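The same site in two structures of mitotic checkpoint control protein kinase BUB1 from Drosophila melanogaster, which probably binds ATP and acts as a protein kinase in the mitotic checkpoint: PDB 6JKM (chain A, 1.95 Å), residues E132-G137 and L189-I194, and PDB 6JKK (chain B, 1.85 Å), residues E132-G137 and L189-I194. Both blocks share one frame: the second was fitted to the first on N, CA, C and O of the twelve residues, RMSD 0.28 Å. Numbering follows each deposited sequence.

Structure 1 (6JKM); sequences EFSDYG and LLMKPI. With ADP (adenosine-5'-diphosphate), chain C.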
loop_
_atom_site.group_PDB
_atom_site.type_symbol
_atom_site.label_atom_id
_atom_site.label_comp_id
_atom_site.label_asym_id
_atom_site.label_seq_id
_atom_site.Cartn_x
_atom_site.Cartn_y
_atom_site.Cartn_z
ATOM N N GLU A 132 4.911 -13.865 0.066
ATOM C CA GLU A 132 5.569 -13.919 1.365
ATOM C C GLU A 132 4.662 -13.364 2.483
ATOM O O GLU A 132 4.088 -12.282 2.347
ATOM C CB GLU A 132 6.897 -13.144 1.322
ATOM C CG GLU A 132 7.651 -13.187 2.642
ATOM C CD GLU A 132 8.888 -12.301 2.667
ATOM O OE1 GLU A 132 9.267 -11.738 1.617
ATOM O OE2 GLU A 132 9.482 -12.156 3.761
ATOM N N PHE A 133 4.533 -14.125 3.570
ATOM C CA PHE A 133 3.766 -13.717 4.741
ATOM C C PHE A 133 4.599 -12.845 5.685
ATOM O O PHE A 133 5.730 -13.196 6.013
ATOM C CB PHE A 133 3.277 -14.955 5.493
ATOM C CG PHE A 133 2.361 -14.654 6.660
ATOM C CD1 PHE A 133 1.026 -14.339 6.451
ATOM C CD2 PHE A 133 2.834 -14.712 7.961
ATOM C CE1 PHE A 133 0.187 -14.085 7.514
ATOM C CE2 PHE A 133 1.988 -14.458 9.028
ATOM C CZ PHE A 133 0.667 -14.146 8.804
ATOM N N SER A 134 4.039 -11.728 6.145
ATOM C CA SER A 134 4.692 -10.948 7.195
ATOM C C SER A 134 4.179 -11.320 8.593
ATOM O O SER A 134 2.987 -11.234 8.852
ATOM C CB SER A 134 4.467 -9.455 6.977
ATOM O OG SER A 134 4.823 -8.744 8.153
ATOM N N ASP A 135 5.061 -11.702 9.503
ATOM C CA ASP A 135 4.610 -12.028 10.857
ATOM C C ASP A 135 4.201 -10.790 11.670
ATOM O O ASP A 135 3.645 -10.918 12.768
ATOM C CB ASP A 135 5.694 -12.788 11.618
ATOM C CG ASP A 135 5.874 -14.207 11.120
ATOM O OD1 ASP A 135 5.084 -15.097 11.524
ATOM O OD2 ASP A 135 6.817 -14.434 10.325
ATOM N N TYR A 136 4.485 -9.596 11.150
ATOM C CA TYR A 136 4.141 -8.374 11.873
ATOM C C TYR A 136 2.826 -7.787 11.399
ATOM O O TYR A 136 2.248 -6.961 12.075
ATOM C CB TYR A 136 5.252 -7.328 11.735
ATOM C CG TYR A 136 6.582 -7.824 12.225
ATOM C CD1 TYR A 136 6.938 -7.717 13.565
ATOM C CD2 TYR A 136 7.479 -8.427 11.352
ATOM C CE1 TYR A 136 8.174 -8.172 14.013
ATOM C CE2 TYR A 136 8.697 -8.900 11.795
ATOM C CZ TYR A 136 9.036 -8.773 13.116
ATOM O OH TYR A 136 10.260 -9.244 13.536
ATOM N N GLY A 137 2.361 -8.200 10.227
ATOM C CA GLY A 137 1.058 -7.761 9.752
ATOM C C GLY A 137 1.056 -6.347 9.206
ATOM O O GLY A 137 2.088 -5.817 8.855
ATOM N N LEU A 189 2.505 -3.434 4.881
ATOM C CA LEU A 189 2.944 -4.445 5.839
ATOM C C LEU A 189 4.267 -4.026 6.453
ATOM O O LEU A 189 5.091 -3.429 5.771
ATOM C CB LEU A 189 3.131 -5.807 5.157
ATOM C CG LEU A 189 1.902 -6.514 4.566
ATOM C CD1 LEU A 189 2.320 -7.865 3.986
ATOM C CD2 LEU A 189 0.796 -6.664 5.603
ATOM N N LEU A 190 4.466 -4.348 7.733
ATOM C CA LEU A 190 5.795 -4.283 8.337
ATOM C C LEU A 190 6.446 -5.652 8.157
ATOM O O LEU A 190 5.952 -6.664 8.678
ATOM C CB LEU A 190 5.721 -3.890 9.814
ATOM C CG LEU A 190 7.057 -3.753 10.550
ATOM C CD1 LEU A 190 7.874 -2.541 10.049
ATOM C CD2 LEU A 190 6.813 -3.646 12.033
ATOM N N MET A 191 7.520 -5.696 7.367
ATOM C CA MET A 191 8.148 -6.965 6.988
ATOM C C MET A 191 9.194 -7.413 8.007
ATOM O O MET A 191 9.426 -8.606 8.190
ATOM C CB MET A 191 8.805 -6.856 5.606
ATOM C CG MET A 191 7.838 -6.612 4.457
ATOM S SD MET A 191 6.417 -7.733 4.461
ATOM C CE MET A 191 7.148 -9.315 4.016
ATOM N N LYS A 192 9.818 -6.447 8.668
ATOM C CA LYS A 192 10.899 -6.729 9.599
ATOM C C LYS A 192 11.052 -5.544 10.558
ATOM O O LYS A 192 10.477 -4.480 10.307
ATOM C CB LYS A 192 12.194 -7.016 8.821
ATOM C CG LYS A 192 12.721 -5.861 7.966
ATOM C CD LYS A 192 13.942 -6.325 7.151
ATOM C CE LYS A 192 14.546 -5.194 6.328
ATOM N NZ LYS A 192 15.051 -4.114 7.216
ATOM N N PRO A 193 11.809 -5.718 11.660
ATOM C CA PRO A 193 12.000 -4.600 12.590
ATOM C C PRO A 193 12.654 -3.380 11.942
ATOM O O PRO A 193 13.366 -3.508 10.944
ATOM C CB PRO A 193 12.923 -5.193 13.662
ATOM C CG PRO A 193 12.636 -6.669 13.627
ATOM C CD PRO A 193 12.417 -6.962 12.170
ATOM N N ILE A 194 12.397 -2.210 12.522
ATOM C CA ILE A 194 12.909 -0.940 12.033
ATOM C C ILE A 194 14.400 -0.801 12.334
ATOM O O ILE A 194 14.850 -1.195 13.405
ATOM C CB ILE A 194 12.152 0.242 12.667
ATOM C CG1 ILE A 194 10.658 0.126 12.379
ATOM C CG2 ILE A 194 12.690 1.560 12.142
ATOM C CD1 ILE A 194 10.325 0.170 10.906
HETATM P PB ADP C . -7.997 -6.912 0.285
HETATM O O1B ADP C . -9.171 -7.750 0.659
HETATM O O2B ADP C . -7.897 -6.681 -1.211
HETATM O O3B ADP C . -7.893 -5.641 1.114
HETATM P PA ADP C . -5.237 -7.467 1.085
HETATM O O1A ADP C . -4.274 -8.088 0.085
HETATM O O2A ADP C . -5.134 -6.010 1.457
HETATM O O3A ADP C . -6.751 -7.883 0.687
HETATM O "O5'" ADP C . -5.105 -8.268 2.488
HETATM C "C5'" ADP C . -6.037 -8.024 3.547
HETATM C "C4'" ADP C . -5.320 -8.067 4.902
HETATM O "O4'" ADP C . -4.738 -9.362 5.120
HETATM C "C3'" ADP C . -4.135 -7.127 4.957
HETATM O "O3'" ADP C . -4.503 -5.799 5.342
HETATM C "C2'" ADP C . -3.278 -7.791 6.016
HETATM O "O2'" ADP C . -3.814 -7.405 7.297
HETATM C "C1'" ADP C . -3.479 -9.282 5.777
HETATM N N9 ADP C . -2.422 -9.694 4.820
HETATM C C8 ADP C . -2.510 -9.671 3.466
HETATM N N7 ADP C . -1.358 -10.094 2.891
HETATM C C5 ADP C . -0.492 -10.385 3.883
HETATM C C6 ADP C . 0.890 -10.886 3.973
HETATM N N6 ADP C . 1.627 -11.162 2.855
HETATM N N1 ADP C . 1.408 -11.050 5.213
HETATM C C2 ADP C . 0.709 -10.794 6.330
HETATM N N3 ADP C . -0.560 -10.349 6.316
HETATM C C4 ADP C . -1.198 -10.124 5.144
#

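Structure 2 (6JKK); sequences EFSDYG and LLMKPI.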
loop_
_atom_site.group_PDB
_atom_site.type_symbol
_atom_site.label_atom_id
_atom_site.label_comp_id
_atom_site.label_asym_id
_atom_site.label_seq_id
_atom_site.Cartn_x
_atom_site.Cartn_y
_atom_site.Cartn_z
ATOM N N GLU B 132 4.706 -13.395 -0.037
ATOM C CA GLU B 132 5.288 -13.546 1.303
ATOM C C GLU B 132 4.354 -13.075 2.419
ATOM O O GLU B 132 3.716 -12.026 2.301
ATOM C CB GLU B 132 6.631 -12.806 1.402
ATOM C CG GLU B 132 7.352 -13.031 2.730
ATOM C CD GLU B 132 8.687 -12.316 2.818
ATOM O OE1 GLU B 132 9.065 -11.633 1.845
ATOM O OE2 GLU B 132 9.351 -12.437 3.869
ATOM N N PHE B 133 4.293 -13.852 3.501
ATOM C CA PHE B 133 3.517 -13.497 4.685
ATOM C C PHE B 133 4.404 -12.764 5.683
ATOM O O PHE B 133 5.572 -13.117 5.857
ATOM C CB PHE B 133 2.966 -14.766 5.330
ATOM C CG PHE B 133 2.048 -14.515 6.497
ATOM C CD1 PHE B 133 2.505 -14.656 7.800
ATOM C CD2 PHE B 133 0.722 -14.153 6.288
ATOM C CE1 PHE B 133 1.662 -14.436 8.876
ATOM C CE2 PHE B 133 -0.131 -13.932 7.359
ATOM C CZ PHE B 133 0.340 -14.074 8.655
ATOM N N SER B 134 3.857 -11.741 6.330
ATOM C CA SER B 134 4.603 -11.016 7.355
ATOM C C SER B 134 4.147 -11.401 8.755
ATOM O O SER B 134 2.954 -11.328 9.058
ATOM C CB SER B 134 4.428 -9.510 7.180
ATOM O OG SER B 134 4.941 -8.834 8.315
ATOM N N ASP B 135 5.093 -11.782 9.613
ATOM C CA ASP B 135 4.776 -12.092 11.012
ATOM C C ASP B 135 4.305 -10.861 11.788
ATOM O O ASP B 135 3.658 -10.990 12.830
ATOM C CB ASP B 135 5.977 -12.717 11.734
ATOM C CG ASP B 135 6.189 -14.178 11.374
ATOM O OD1 ASP B 135 5.349 -15.021 11.761
ATOM O OD2 ASP B 135 7.208 -14.487 10.719
ATOM N N TYR B 136 4.620 -9.673 11.279
ATOM C CA TYR B 136 4.248 -8.430 11.958
ATOM C C TYR B 136 2.919 -7.845 11.469
ATOM O O TYR B 136 2.272 -7.073 12.184
ATOM C CB TYR B 136 5.383 -7.408 11.842
ATOM C CG TYR B 136 6.683 -7.931 12.407
ATOM C CD1 TYR B 136 6.885 -7.993 13.780
ATOM C CD2 TYR B 136 7.699 -8.384 11.572
ATOM C CE1 TYR B 136 8.064 -8.477 14.304
ATOM C CE2 TYR B 136 8.885 -8.871 12.089
ATOM C CZ TYR B 136 9.060 -8.911 13.455
ATOM O OH TYR B 136 10.238 -9.392 13.972
ATOM N N GLY B 137 2.510 -8.222 10.260
ATOM C CA GLY B 137 1.213 -7.818 9.737
ATOM C C GLY B 137 1.254 -6.483 9.028
ATOM O O GLY B 137 2.330 -5.964 8.728
ATOM N N LEU B 189 2.780 -3.690 4.561
ATOM C CA LEU B 189 3.119 -4.696 5.558
ATOM C C LEU B 189 4.442 -4.313 6.190
ATOM O O LEU B 189 5.329 -3.792 5.508
ATOM C CB LEU B 189 3.242 -6.081 4.916
ATOM C CG LEU B 189 2.025 -6.677 4.204
ATOM C CD1 LEU B 189 2.361 -8.049 3.621
ATOM C CD2 LEU B 189 0.824 -6.776 5.145
ATOM N N LEU B 190 4.582 -4.567 7.486
ATOM C CA LEU B 190 5.882 -4.430 8.140
ATOM C C LEU B 190 6.556 -5.785 8.081
ATOM O O LEU B 190 6.079 -6.751 8.688
ATOM C CB LEU B 190 5.723 -3.978 9.594
ATOM C CG LEU B 190 7.004 -3.760 10.408
ATOM C CD1 LEU B 190 7.823 -2.649 9.807
ATOM C CD2 LEU B 190 6.675 -3.426 11.844
ATOM N N MET B 191 7.664 -5.861 7.352
ATOM C CA MET B 191 8.298 -7.141 7.052
ATOM C C MET B 191 9.352 -7.499 8.086
ATOM O O MET B 191 9.650 -8.678 8.304
ATOM C CB MET B 191 8.933 -7.098 5.664
ATOM C CG MET B 191 7.953 -6.740 4.567
ATOM S SD MET B 191 6.530 -7.848 4.576
ATOM C CE MET B 191 7.279 -9.355 3.960
ATOM N N LYS B 192 9.904 -6.475 8.727
ATOM C CA LYS B 192 10.950 -6.670 9.724
ATOM C C LYS B 192 11.011 -5.445 10.632
ATOM O O LYS B 192 10.429 -4.409 10.303
ATOM C CB LYS B 192 12.298 -6.930 9.034
ATOM C CG LYS B 192 12.782 -5.838 8.096
ATOM C CD LYS B 192 14.155 -6.222 7.536
ATOM C CE LYS B 192 14.655 -5.234 6.498
ATOM N NZ LYS B 192 14.699 -3.846 7.011
ATOM N N PRO B 193 11.692 -5.556 11.788
ATOM C CA PRO B 193 11.762 -4.387 12.676
ATOM C C PRO B 193 12.445 -3.200 11.992
ATOM O O PRO B 193 13.094 -3.385 10.968
ATOM C CB PRO B 193 12.611 -4.895 13.847
ATOM C CG PRO B 193 12.417 -6.388 13.841
ATOM C CD PRO B 193 12.307 -6.754 12.396
ATOM N N ILE B 194 12.282 -1.999 12.536
ATOM C CA ILE B 194 12.916 -0.801 11.975
ATOM C C ILE B 194 14.383 -0.712 12.406
ATOM O O ILE B 194 14.707 -1.105 13.521
ATOM C CB ILE B 194 12.170 0.483 12.437
ATOM C CG1 ILE B 194 10.812 0.593 11.759
ATOM C CG2 ILE B 194 12.936 1.728 12.095
ATOM C CD1 ILE B 194 9.750 -0.167 12.439
#

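Structure 1 (6JKM)
The hinge of the protein kinase domain, the loop from strand 127-132 to helix 139-150, meets the end of strand 188-190 beside the adenine of ADP. Ser134 OG donates a very short hydrogen bond to Leu190 O (2.4 Å, a doubtful length). OG also accepts from two backbone N-H groups, an ST turn with Tyr136 N and an ST motif with Gly137 N. It lies anti to the backbone N (chi1 166°), which sets it between these donors and the Leu190 carbonyl. Leu190 N gives a hydrogen bond to Gly137 O (3.0 Å). Met191 bends at chi2 and chi3, which brings SD to Ser134 CB and CE against the carboxylate of Glu132. The Tyr136 ring has Met191 O at its edge, and its OH reaches Pro193 CD (3.4 Å). Leu189 CD2 meets Gly137 C (3.6 Å), and its side chain also touches Ile206. ADP N6 donates to Glu132 O (2.8 Å). Ser134 N donates almost straight to ADP N1 (2.9 Å). Leu189 CD1 packs against ADP C6 (3.3 Å), while Phe133 CD1 lies 3.5 Å from ADP N1.

Structure 2 (6JKK)
At the kinase hinge, Ser134 OG donates a very short hydrogen bond to Leu190 O (2.4 Å). The exact length is doubtful. OG also accepts from two backbone N-H groups, an ST turn with Tyr136 N (3.1 Å) and an ST motif with Gly137 N (3.2 Å). Three bonds therefore meet at this oxygen. It lies anti to the backbone N (chi1 169°), which sets it between these donors and the Leu190 carbonyl. Leu190 N gives a hydrogen bond to Gly137 O (2.9 Å, angle at H 161°). Met191 is bent at chi2 and chi3. The bends lay SD against Ser134 CB (3.7 Å) and carry CE against the carboxylate of Glu132, 3.5 Å from Glu132 CD. Met191 O lies at the edge of the Tyr136 ring, and the ring's far end brings OH to Pro193 CD (3.7 Å). Leu189 CD2 meets Gly137 C (3.9 Å), and its side chain also touches Ile206.

Comparison
The difference is the bound group. ADP is present in structure 1 alone, and no ligand or ion is modelled at that place in structure 2. The residues round the adenine show no shift beyond the error. Glu132(A), Phe133(A), Ser134(A) and Leu189(A) keep their place in chain B, as do Tyr136(A), Leu190(A) and Met191(A). The comparable CA atoms coincide too. The bonds of Ser134(A) OG to Leu190(A) O, Tyr136(A) N and Gly137(A) N recur in chain B, as does Leu190(A) N to Gly137(A) O. The hinge thus has the same shape with and without modelled ADP. What differs is its set of partners. Two hydrogen bonds go with the ligand: ADP N6 to Glu132(A) O, 2.8 Å, and Ser134(A) N to ADP N1, 2.9 Å. Glu132(B) O and Ser134(B) N therefore lack these adenine partners. The packing of Leu189(A) CD1 on ADP C6, 3.3 Å, and of Phe133(A) CD1 near ADP N1, 3.5 Å, is likewise absent in structure 2.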